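PDB 3MES: choline kinase from Cryptosporidium parvum, which probably phosphorylates choline, and possibly ethanolamine, with ATP and magnesium. Local coordinates for residues Leu100-Ile105 / Asn138-Phe143; Asp193-Leu198 / Phe245-Ala250; Phe319-Tyr324 / Tyr402-Lys407; Leu332-Tyr337 / His354-Ala359. All coordinates share one frame; numbering follows the deposited sequence.

Interaction 1: residues Leu100-Ile105 / Asn138-Phe143; sequences LKHPRI and NIIADF
Ile140 drives its terminal methyl straight onto the imidazole of His102. The carbon CD1 lies 3.6 Å from the centroid of the His102 ring and 9° off the normal, a CH-pi contact so nearly centred that CD1 is almost equally far from all five ring atoms. A chi1 of -60° sets the histidine ring on the Ile140 side, and chi2 near 107° turns its face to CD1. Ile140 covers the centre of that face, Lys101 CG only part of the other, near the rim. The ring edge is used as well: His102 NE2 meets a water oxygen in the ring plane at 2.7 Å, and the same water gives a weak, long hydrogen bond to Asn138 OD1. Deeper in, Ile105 adds its branch methyl, CG2 standing 3.9 Å from Ile140 CD1, so that one methyl serves both residues. Ile148 of the strand 146-150 touches both isoleucines, bridging the strands 104-109 and 139-143, which are not neighbours in the sheet. Ile140 and Ala141 together lie opposite the single residue Ile148, the pattern of a classic beta bulge, in the five-stranded antiparallel sheet of the kinase-like N-terminal lobe, whose Glu149 and Glu150 belong to the ADP site.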
# COMPACT_ATOMS: atom_id res chain seq x y z
N LEU B 100 11.45 22.87 7.41
CA LEU B 100 10.11 22.90 7.99
C LEU B 100 9.43 21.54 7.91
O LEU B 100 9.31 20.96 6.82
CB LEU B 100 9.25 23.95 7.29
CG LEU B 100 9.65 25.42 7.47
CD1 LEU B 100 8.71 26.33 6.68
CD2 LEU B 100 9.66 25.81 8.95
N LYS B 101 8.99 21.03 9.05
CA LYS B 101 8.24 19.79 9.08
C LYS B 101 6.86 19.99 8.46
O LYS B 101 6.25 19.06 7.95
CB LYS B 101 8.11 19.25 10.50
CG LYS B 101 7.34 17.94 10.58
CD LYS B 101 7.50 17.26 11.93
CE LYS B 101 6.66 17.93 13.00
NZ LYS B 101 6.80 17.23 14.31
N HIS B 102 6.37 21.23 8.52
CA HIS B 102 5.05 21.56 7.98
C HIS B 102 5.10 22.79 7.09
O HIS B 102 4.78 23.90 7.54
CB HIS B 102 4.05 21.79 9.12
CG HIS B 102 3.87 20.62 10.02
ND1 HIS B 102 4.37 20.57 11.30
CD2 HIS B 102 3.23 19.44 9.83
CE1 HIS B 102 4.05 19.42 11.86
NE2 HIS B 102 3.36 18.71 10.99
N PRO B 103 5.50 22.61 5.83
CA PRO B 103 5.54 23.69 4.84
C PRO B 103 4.13 24.11 4.41
O PRO B 103 3.90 25.27 4.11
CB PRO B 103 6.29 23.06 3.66
CG PRO B 103 6.04 21.61 3.79
CD PRO B 103 5.98 21.34 5.27
N ARG B 104 3.21 23.15 4.39
CA ARG B 104 1.81 23.42 4.10
C ARG B 104 0.94 22.89 5.23
O ARG B 104 1.22 21.84 5.80
CB ARG B 104 1.40 22.78 2.77
CG ARG B 104 2.13 23.35 1.56
CD ARG B 104 2.04 22.42 0.35
NE ARG B 104 0.71 22.42 -0.26
CZ ARG B 104 0.28 23.33 -1.13
NH1 ARG B 104 1.08 24.33 -1.49
NH2 ARG B 104 -0.94 23.25 -1.63
N ILE B 105 -0.12 23.62 5.56
CA ILE B 105 -1.08 23.16 6.56
C ILE B 105 -2.51 23.40 6.10
O ILE B 105 -2.75 24.14 5.14
CB ILE B 105 -0.85 23.82 7.94
CG1 ILE B 105 -1.19 25.31 7.90
CG2 ILE B 105 0.57 23.59 8.43
CD1 ILE B 105 -2.68 25.61 7.94
N ASN B 138 -2.63 14.82 11.20
CA ASN B 138 -2.15 15.31 12.49
C ASN B 138 -2.72 16.68 12.85
O ASN B 138 -2.84 17.56 12.00
CB ASN B 138 -0.63 15.35 12.50
CG ASN B 138 -0.06 15.55 13.90
OD1 ASN B 138 0.94 16.24 14.09
ND2 ASN B 138 -0.71 14.93 14.88
N ILE B 139 -3.07 16.86 14.12
CA ILE B 139 -3.51 18.15 14.62
C ILE B 139 -2.32 18.93 15.17
O ILE B 139 -1.64 18.47 16.08
CB ILE B 139 -4.55 18.01 15.75
CG1 ILE B 139 -5.86 17.42 15.23
CG2 ILE B 139 -4.82 19.35 16.42
CD1 ILE B 139 -6.87 17.13 16.31
N ILE B 140 -2.07 20.10 14.61
CA ILE B 140 -0.95 20.93 15.04
C ILE B 140 -1.39 21.93 16.11
O ILE B 140 -0.65 22.20 17.06
CB ILE B 140 -0.31 21.67 13.86
CG1 ILE B 140 0.20 20.65 12.83
CG2 ILE B 140 0.81 22.58 14.33
CD1 ILE B 140 0.59 21.26 11.50
N ALA B 141 -2.59 22.46 15.95
CA ALA B 141 -3.18 23.36 16.94
C ALA B 141 -4.69 23.14 17.01
O ALA B 141 -5.35 23.00 15.97
CB ALA B 141 -2.86 24.81 16.61
N ASP B 142 -5.22 23.12 18.22
CA ASP B 142 -6.63 22.78 18.43
C ASP B 142 -7.33 23.79 19.34
O ASP B 142 -7.05 23.87 20.53
CB ASP B 142 -6.73 21.38 19.03
CG ASP B 142 -8.17 20.95 19.27
OD1 ASP B 142 -9.06 21.82 19.24
OD2 ASP B 142 -8.40 19.74 19.50
N PHE B 143 -8.25 24.57 18.76
CA PHE B 143 -9.05 25.52 19.52
C PHE B 143 -10.54 25.38 19.21
O PHE B 143 -10.92 24.72 18.24
CB PHE B 143 -8.58 26.96 19.30
CG PHE B 143 -8.29 27.29 17.87
CD1 PHE B 143 -9.26 27.87 17.06
CD2 PHE B 143 -7.04 27.03 17.32
CE1 PHE B 143 -9.00 28.18 15.74
CE2 PHE B 143 -6.77 27.34 16.00
CZ PHE B 143 -7.75 27.92 15.21
O HOH W 1 2.69 16.06 11.07

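Interaction 2: residues Asp193-Leu198 / Phe245-Ala250; sequences DKEPIL and FSMERA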
# COMPACT_ATOMS: atom_id res chain seq x y z
N ASP B 193 -19.79 4.89 21.19
CA ASP B 193 -20.85 3.90 21.09
C ASP B 193 -20.31 2.58 20.54
O ASP B 193 -19.65 2.55 19.51
CB ASP B 193 -21.98 4.42 20.21
CG ASP B 193 -23.10 3.41 20.04
OD1 ASP B 193 -23.16 2.43 20.81
OD2 ASP B 193 -23.93 3.60 19.12
N LYS B 194 -20.60 1.49 21.24
CA LYS B 194 -20.16 0.17 20.81
C LYS B 194 -21.17 -0.50 19.88
O LYS B 194 -20.93 -1.61 19.39
CB LYS B 194 -19.88 -0.73 22.02
CG LYS B 194 -18.72 -0.25 22.89
CD LYS B 194 -18.49 -1.19 24.07
CE LYS B 194 -17.19 -0.86 24.79
NZ LYS B 194 -17.23 0.48 25.45
N GLU B 195 -22.29 0.17 19.63
CA GLU B 195 -23.32 -0.37 18.74
C GLU B 195 -23.16 0.19 17.32
O GLU B 195 -22.78 1.34 17.14
CB GLU B 195 -24.72 -0.05 19.26
CG GLU B 195 -25.07 -0.76 20.56
CD GLU B 195 -26.53 -0.60 20.94
OE1 GLU B 195 -27.19 0.33 20.43
OE2 GLU B 195 -27.02 -1.41 21.75
N PRO B 196 -23.48 -0.64 16.31
CA PRO B 196 -23.41 -0.21 14.92
C PRO B 196 -24.34 0.98 14.69
O PRO B 196 -25.35 1.12 15.38
CB PRO B 196 -23.91 -1.44 14.15
CG PRO B 196 -24.69 -2.23 15.14
CD PRO B 196 -24.01 -2.00 16.45
N ILE B 197 -24.00 1.82 13.73
CA ILE B 197 -24.74 3.05 13.51
C ILE B 197 -25.69 2.97 12.31
O ILE B 197 -26.54 3.84 12.12
CB ILE B 197 -23.77 4.23 13.29
CG1 ILE B 197 -24.51 5.57 13.46
CG2 ILE B 197 -23.10 4.12 11.93
CD1 ILE B 197 -23.59 6.76 13.48
N LEU B 198 -25.56 1.91 11.53
CA LEU B 198 -26.24 1.82 10.24
C LEU B 198 -27.74 2.08 10.31
O LEU B 198 -28.29 2.79 9.47
CB LEU B 198 -25.95 0.49 9.54
CG LEU B 198 -26.53 -0.80 10.11
CD1 LEU B 198 -26.39 -1.92 9.10
CD2 LEU B 198 -25.87 -1.17 11.43
N PHE B 245 -32.72 -6.13 14.78
CA PHE B 245 -31.38 -5.94 15.33
C PHE B 245 -31.32 -6.04 16.85
O PHE B 245 -32.11 -5.42 17.56
CB PHE B 245 -30.77 -4.61 14.90
CG PHE B 245 -29.53 -4.26 15.67
CD1 PHE B 245 -28.27 -4.53 15.15
CD2 PHE B 245 -29.62 -3.68 16.92
CE1 PHE B 245 -27.13 -4.21 15.86
CE2 PHE B 245 -28.48 -3.37 17.64
CZ PHE B 245 -27.23 -3.63 17.11
N SER B 246 -30.36 -6.81 17.33
CA SER B 246 -29.98 -6.83 18.73
C SER B 246 -28.48 -7.05 18.78
O SER B 246 -27.89 -7.52 17.81
CB SER B 246 -30.72 -7.94 19.48
OG SER B 246 -30.34 -9.22 19.01
N MET B 247 -27.85 -6.70 19.90
CA MET B 247 -26.43 -6.95 20.05
C MET B 247 -26.21 -8.45 20.10
O MET B 247 -25.12 -8.96 19.83
CB MET B 247 -25.90 -6.30 21.32
CG MET B 247 -24.45 -5.85 21.21
SD MET B 247 -24.22 -4.71 19.83
CE MET B 247 -25.58 -3.58 20.10
N GLU B 248 -27.28 -9.16 20.45
CA GLU B 248 -27.29 -10.61 20.50
C GLU B 248 -27.23 -11.16 19.08
O GLU B 248 -26.31 -11.91 18.73
CB GLU B 248 -28.57 -11.08 21.19
CG GLU B 248 -28.50 -12.46 21.82
CD GLU B 248 -29.65 -12.70 22.79
OE1 GLU B 248 -29.93 -11.80 23.61
OE2 GLU B 248 -30.26 -13.79 22.73
N ARG B 249 -28.21 -10.78 18.26
CA ARG B 249 -28.26 -11.16 16.86
C ARG B 249 -26.95 -10.79 16.17
O ARG B 249 -26.48 -11.49 15.28
CB ARG B 249 -29.42 -10.43 16.17
CG ARG B 249 -29.94 -11.08 14.89
CD ARG B 249 -28.92 -12.01 14.25
NE ARG B 249 -29.27 -13.41 14.46
CZ ARG B 249 -30.02 -14.12 13.61
NH1 ARG B 249 -30.48 -13.57 12.50
NH2 ARG B 249 -30.29 -15.40 13.87
N ALA B 250 -26.36 -9.67 16.60
CA ALA B 250 -25.13 -9.16 16.01
C ALA B 250 -23.93 -10.07 16.26
O ALA B 250 -23.16 -10.35 15.35
CB ALA B 250 -24.85 -7.75 16.51
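The Glu195-Pro196 corner of the loop leading into helix 198-214 meets Phe245 and Met247 at the start of helix 247-254. An Asx turn at Asp193 shapes the approach to this corner: its OD1 accepts from Glu195 N at 2.7 Å, the donor approaching from well above the carboxylate plane. The other oxygen, OD2, forms a salt bridge with Lys200, a residue of the helix that follows, so this one carboxylate ties both the turn and the start of the helix. Glu195 comes next, and its fit against Met247 is too close in the model to be trusted in detail; the glutamate's polar end is directed to Lys200 through OE1. Pro196 then carries the apolar part of the contact. It and Phe245 approach from opposite directions, Pro196 CG meeting Phe245 obliquely, a tight 3.2 Å from CE1 and 3.5 Å from CZ. Phe245 extends to meet it because CG is anti to the backbone N (chi1 168°). Leu262 of strand 262-265 touches both Pro196 and Met247. The second segment makes its own turn into helix 247-254, where N-cap Ser246 takes a nearly straight capping bond through OG from Arg249 N, 2.7 Å long.

Interaction 3: residues Phe319-Tyr324 / Tyr402-Lys407; sequences FKYEDY and YLQKKK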
# COMPACT_ATOMS: atom_id res chain seq x y z
N PHE B 319 -23.14 8.49 -13.20
CA PHE B 319 -23.28 7.17 -12.60
C PHE B 319 -23.27 6.08 -13.66
O PHE B 319 -23.77 6.27 -14.77
CB PHE B 319 -24.57 7.08 -11.77
CG PHE B 319 -25.83 7.20 -12.59
CD1 PHE B 319 -26.46 6.06 -13.08
CD2 PHE B 319 -26.39 8.44 -12.86
CE1 PHE B 319 -27.62 6.16 -13.83
CE2 PHE B 319 -27.55 8.54 -13.61
CZ PHE B 319 -28.16 7.40 -14.09
N LYS B 320 -22.66 4.95 -13.32
CA LYS B 320 -22.68 3.79 -14.20
C LYS B 320 -22.81 2.51 -13.38
O LYS B 320 -21.84 2.02 -12.80
CB LYS B 320 -21.44 3.76 -15.10
CG LYS B 320 -21.58 4.62 -16.35
CD LYS B 320 -20.24 4.87 -17.03
CE LYS B 320 -19.36 5.79 -16.21
NZ LYS B 320 -18.08 6.11 -16.90
N TYR B 321 -24.03 1.99 -13.33
CA TYR B 321 -24.34 0.81 -12.53
C TYR B 321 -23.44 -0.38 -12.87
O TYR B 321 -23.07 -1.15 -11.99
CB TYR B 321 -25.81 0.45 -12.72
CG TYR B 321 -26.32 -0.63 -11.79
CD1 TYR B 321 -26.90 -0.31 -10.58
CD2 TYR B 321 -26.22 -1.97 -12.14
CE1 TYR B 321 -27.37 -1.30 -9.73
CE2 TYR B 321 -26.69 -2.96 -11.31
CZ TYR B 321 -27.26 -2.62 -10.10
OH TYR B 321 -27.72 -3.61 -9.27
N GLU B 322 -23.10 -0.51 -14.15
CA GLU B 322 -22.27 -1.63 -14.60
C GLU B 322 -20.86 -1.56 -14.03
O GLU B 322 -20.12 -2.54 -14.06
CB GLU B 322 -22.20 -1.68 -16.13
CG GLU B 322 -23.55 -1.76 -16.81
CD GLU B 322 -24.27 -0.43 -16.84
OE1 GLU B 322 -23.62 0.62 -16.61
OE2 GLU B 322 -25.50 -0.43 -17.11
N ASP B 323 -20.49 -0.38 -13.51
CA ASP B 323 -19.14 -0.16 -13.00
C ASP B 323 -18.94 -0.75 -11.61
O ASP B 323 -17.80 -0.87 -11.15
CB ASP B 323 -18.79 1.33 -13.02
CG ASP B 323 -18.36 1.82 -14.40
OD1 ASP B 323 -18.40 1.01 -15.35
OD2 ASP B 323 -17.98 3.00 -14.53
N TYR B 324 -20.02 -1.12 -10.95
CA TYR B 324 -19.90 -1.81 -9.67
C TYR B 324 -18.88 -2.93 -9.87
O TYR B 324 -18.98 -3.69 -10.83
CB TYR B 324 -21.24 -2.38 -9.21
CG TYR B 324 -21.21 -2.93 -7.81
CD1 TYR B 324 -21.32 -2.10 -6.71
CD2 TYR B 324 -21.04 -4.30 -7.59
CE1 TYR B 324 -21.28 -2.60 -5.43
CE2 TYR B 324 -21.00 -4.81 -6.30
CZ TYR B 324 -21.12 -3.95 -5.23
OH TYR B 324 -21.08 -4.45 -3.94
N TYR B 402 -31.16 1.17 -5.35
CA TYR B 402 -31.56 0.29 -4.26
C TYR B 402 -32.53 -0.77 -4.76
O TYR B 402 -32.34 -1.96 -4.54
CB TYR B 402 -32.21 1.07 -3.12
CG TYR B 402 -32.90 0.17 -2.13
CD1 TYR B 402 -32.21 -0.37 -1.05
CD2 TYR B 402 -34.24 -0.17 -2.28
CE1 TYR B 402 -32.83 -1.21 -0.15
CE2 TYR B 402 -34.87 -1.01 -1.38
CZ TYR B 402 -34.16 -1.52 -0.32
OH TYR B 402 -34.78 -2.36 0.58
N LEU B 403 -33.58 -0.31 -5.44
CA LEU B 403 -34.58 -1.21 -6.01
C LEU B 403 -33.92 -2.22 -6.93
O LEU B 403 -34.14 -3.43 -6.81
CB LEU B 403 -35.63 -0.41 -6.78
CG LEU B 403 -36.91 -0.05 -6.03
CD1 LEU B 403 -36.75 -0.17 -4.53
CD2 LEU B 403 -37.39 1.35 -6.43
N GLN B 404 -33.10 -1.72 -7.85
CA GLN B 404 -32.41 -2.56 -8.82
C GLN B 404 -31.51 -3.60 -8.15
O GLN B 404 -31.60 -4.79 -8.44
CB GLN B 404 -31.60 -1.70 -9.79
CG GLN B 404 -30.95 -2.47 -10.92
CD GLN B 404 -30.27 -1.56 -11.93
OE1 GLN B 404 -30.50 -0.35 -11.94
NE2 GLN B 404 -29.44 -2.14 -12.78
N LYS B 405 -30.65 -3.13 -7.25
CA LYS B 405 -29.73 -4.02 -6.55
C LYS B 405 -30.47 -5.10 -5.76
O LYS B 405 -30.06 -6.26 -5.75
CB LYS B 405 -28.81 -3.22 -5.61
CG LYS B 405 -27.65 -4.01 -5.04
CD LYS B 405 -26.66 -4.44 -6.12
CE LYS B 405 -25.45 -5.14 -5.51
NZ LYS B 405 -24.46 -5.59 -6.52
N LYS B 406 -31.57 -4.72 -5.11
CA LYS B 406 -32.36 -5.67 -4.35
C LYS B 406 -32.92 -6.79 -5.24
O LYS B 406 -32.95 -7.95 -4.84
CB LYS B 406 -33.50 -4.96 -3.61
CG LYS B 406 -34.35 -5.87 -2.74
CD LYS B 406 -35.30 -5.06 -1.87
CE LYS B 406 -36.07 -5.94 -0.90
NZ LYS B 406 -37.16 -6.71 -1.57
N LYS B 407 -33.35 -6.43 -6.45
CA LYS B 407 -33.81 -7.44 -7.40
C LYS B 407 -32.66 -8.36 -7.80
O LYS B 407 -32.86 -9.56 -8.01
CB LYS B 407 -34.41 -6.79 -8.65
CG LYS B 407 -35.85 -6.33 -8.49
CD LYS B 407 -36.51 -6.12 -9.85
CE LYS B 407 -36.90 -7.45 -10.51
NZ LYS B 407 -35.73 -8.21 -11.03
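This is an aromatic and cationic contact between the loop before helix 327-342 and the long helix 391-411, close to the C-terminal end of the chain. Tyr321 and Gln404 reach for each other from opposite directions, and the flat amide settles on the phenol ring with the planes only 18° apart. NE2 of Gln404 sits over the centre of the Tyr321 ring, 3.2 Å above its plane, an amide-pi stack, while Gln404 CG adds an off-centre CH-pi touch. An extended glutamine, CG anti to its backbone N (chi1 -175°), carries the amide out that far. Tyr321 stands in a 3-10 turn, residues 321-323, its side chain about 6 Å from that of the magnesium-binding Tyr307; Tyr324, just after the turn, also faces the helix. Lys405, bent at chi2, crosses that second ring at about a right angle and places NZ 3.9 Å from the Tyr324 ring centroid, 26° off the normal: a cation-pi interaction, offset toward the rim. Glu361 holds both partners of this pair, its OE2 in a salt bridge with Lys405 NZ and its OE1 hydrogen-bonded to Tyr324 OH, which should fix the ammonium over the ring. The hydroxyl of Tyr321 lies 3.4 Å from Lys405 CD and is hydrogen-bonded to Glu408.

Interaction 4: residues Leu332-Tyr337 / His354-Ala359; sequences LFISVY and HIMTKA
The ring of Tyr337 meets the end of Met356 obliquely, the methyl CE lying 3.9 Å from Tyr337 CE2 and 4.0 Å from Tyr337 CD2, on the two carbons of one side. Ile298 of helix 294-303 touches both residues, and the Tyr337 hydroxyl is hydrogen-bonded to ND1 of His179, whose ring stands steeply to that of the tyrosine. The methionine gets there by a fully extended chain, CG anti to the backbone N (chi1 178°), and crosses the tyrosine at about a right angle. On the way its sulfur passes the branch methyl of Ile334, with SD 3.7 Å from Ile334 CG2. The other arm of that isoleucine turns to Thr357: CD1 is 3.3 Å from Thr357 OG1 and 3.4 Å from Thr357 CA, so it fits against the backbone of helix 351-362. The segments 332-337 and 354-359 run at 117° between their N-to-C directions, their axes 9.7 Å apart at closest approach. No hydrogen bond links the two segments. The threonine hydroxyl next to Ile334 is instead spoken for within its own helix by the carbonyl of Val353, and the tyrosine hydroxyl by His179, so these buried hydroxyls are satisfied to the side while the interface itself is held largely by methyls and sulfur.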
# COMPACT_ATOMS: atom_id res chain seq x y z
N LEU B 332 -10.66 -10.16 -4.19
CA LEU B 332 -9.29 -9.73 -3.94
C LEU B 332 -9.28 -8.71 -2.81
O LEU B 332 -8.45 -8.78 -1.90
CB LEU B 332 -8.67 -9.14 -5.21
CG LEU B 332 -8.50 -10.13 -6.36
CD1 LEU B 332 -7.98 -9.43 -7.61
CD2 LEU B 332 -7.56 -11.27 -5.95
N PHE B 333 -10.20 -7.76 -2.87
CA PHE B 333 -10.31 -6.75 -1.82
C PHE B 333 -10.48 -7.42 -0.47
O PHE B 333 -9.75 -7.14 0.48
CB PHE B 333 -11.49 -5.82 -2.10
CG PHE B 333 -11.67 -4.75 -1.07
CD1 PHE B 333 -11.22 -3.46 -1.30
CD2 PHE B 333 -12.30 -5.02 0.14
CE1 PHE B 333 -11.38 -2.46 -0.36
CE2 PHE B 333 -12.46 -4.03 1.09
CZ PHE B 333 -12.01 -2.75 0.84
N ILE B 334 -11.44 -8.33 -0.40
CA ILE B 334 -11.81 -8.95 0.86
C ILE B 334 -10.73 -9.88 1.40
O ILE B 334 -10.58 -10.04 2.61
CB ILE B 334 -13.16 -9.70 0.74
CG1 ILE B 334 -14.29 -8.68 0.57
CG2 ILE B 334 -13.39 -10.57 1.96
CD1 ILE B 334 -15.61 -9.30 0.18
N SER B 335 -9.97 -10.49 0.49
CA SER B 335 -8.85 -11.34 0.89
C SER B 335 -7.76 -10.51 1.55
O SER B 335 -7.18 -10.92 2.56
CB SER B 335 -8.28 -12.08 -0.32
OG SER B 335 -9.25 -12.92 -0.90
N VAL B 336 -7.47 -9.35 0.97
CA VAL B 336 -6.45 -8.46 1.52
C VAL B 336 -6.94 -7.85 2.83
O VAL B 336 -6.17 -7.72 3.79
CB VAL B 336 -6.10 -7.33 0.53
CG1 VAL B 336 -5.12 -6.36 1.17
CG2 VAL B 336 -5.55 -7.90 -0.76
N TYR B 337 -8.21 -7.48 2.87
CA TYR B 337 -8.83 -6.92 4.06
C TYR B 337 -8.65 -7.87 5.25
O TYR B 337 -8.11 -7.49 6.29
CB TYR B 337 -10.32 -6.66 3.82
CG TYR B 337 -11.09 -6.26 5.06
CD1 TYR B 337 -11.16 -4.93 5.46
CD2 TYR B 337 -11.75 -7.21 5.83
CE1 TYR B 337 -11.86 -4.56 6.60
CE2 TYR B 337 -12.45 -6.85 6.96
CZ TYR B 337 -12.51 -5.52 7.34
OH TYR B 337 -13.21 -5.16 8.47
N HIS B 354 -15.33 -16.42 0.18
CA HIS B 354 -16.54 -16.72 -0.58
C HIS B 354 -17.79 -16.31 0.18
O HIS B 354 -18.69 -15.68 -0.38
CB HIS B 354 -16.59 -18.22 -0.91
CG HIS B 354 -17.80 -18.62 -1.70
ND1 HIS B 354 -18.98 -19.03 -1.10
CD2 HIS B 354 -18.01 -18.70 -3.04
CE1 HIS B 354 -19.86 -19.33 -2.03
NE2 HIS B 354 -19.30 -19.14 -3.22
N ILE B 355 -17.85 -16.65 1.46
CA ILE B 355 -19.00 -16.32 2.29
C ILE B 355 -19.12 -14.81 2.53
O ILE B 355 -20.19 -14.23 2.35
CB ILE B 355 -18.94 -17.03 3.65
CG1 ILE B 355 -19.21 -18.52 3.48
CG2 ILE B 355 -19.95 -16.42 4.61
CD1 ILE B 355 -19.24 -19.29 4.79
N MET B 356 -18.02 -14.18 2.93
CA MET B 356 -18.03 -12.77 3.26
C MET B 356 -18.34 -11.90 2.05
O MET B 356 -19.02 -10.88 2.15
CB MET B 356 -16.71 -12.33 3.89
CG MET B 356 -16.65 -10.85 4.22
SD MET B 356 -15.21 -10.39 5.20
CE MET B 356 -15.50 -8.63 5.41
N THR B 357 -17.84 -12.31 0.89
CA THR B 357 -18.07 -11.56 -0.34
C THR B 357 -19.56 -11.43 -0.64
O THR B 357 -20.04 -10.35 -0.99
CB THR B 357 -17.35 -12.19 -1.53
OG1 THR B 357 -15.95 -12.27 -1.26
CG2 THR B 357 -17.56 -11.34 -2.78
N LYS B 358 -20.29 -12.54 -0.52
CA LYS B 358 -21.72 -12.53 -0.81
C LYS B 358 -22.51 -11.86 0.31
O LYS B 358 -23.54 -11.24 0.06
CB LYS B 358 -22.23 -13.95 -1.08
CG LYS B 358 -22.13 -14.88 0.12
CD LYS B 358 -21.96 -16.34 -0.31
CE LYS B 358 -23.19 -16.87 -1.03
NZ LYS B 358 -23.12 -18.35 -1.22
N ALA B 359 -22.01 -11.97 1.53
CA ALA B 359 -22.63 -11.30 2.67
C ALA B 359 -22.51 -9.79 2.55
O ALA B 359 -23.45 -9.05 2.84
CB ALA B 359 -22.00 -11.78 3.98

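Interaction 1 stands apart in the N-terminal sheet, its centre 37 to 41 Å from those of the other three, which belong to the mostly helical remainder of the chain. Along the sequence, interaction 1 and then interaction 2 come before interaction 3, which encloses interaction 4. Those last two share helix-rich surroundings, with centres 19 Å and nearest atoms about 7 Å apart: interaction 3 uses the loop leading into helix 327-342, interaction 4 the helix itself. Interaction 2 lies 21 Å from interaction 4 between centres. None of the four touches another. Residues of both pairs of segments in interactions 1 and 4 also touch the second subunit, while a bound ADP lies about 8 Å from the Ile105 side chain.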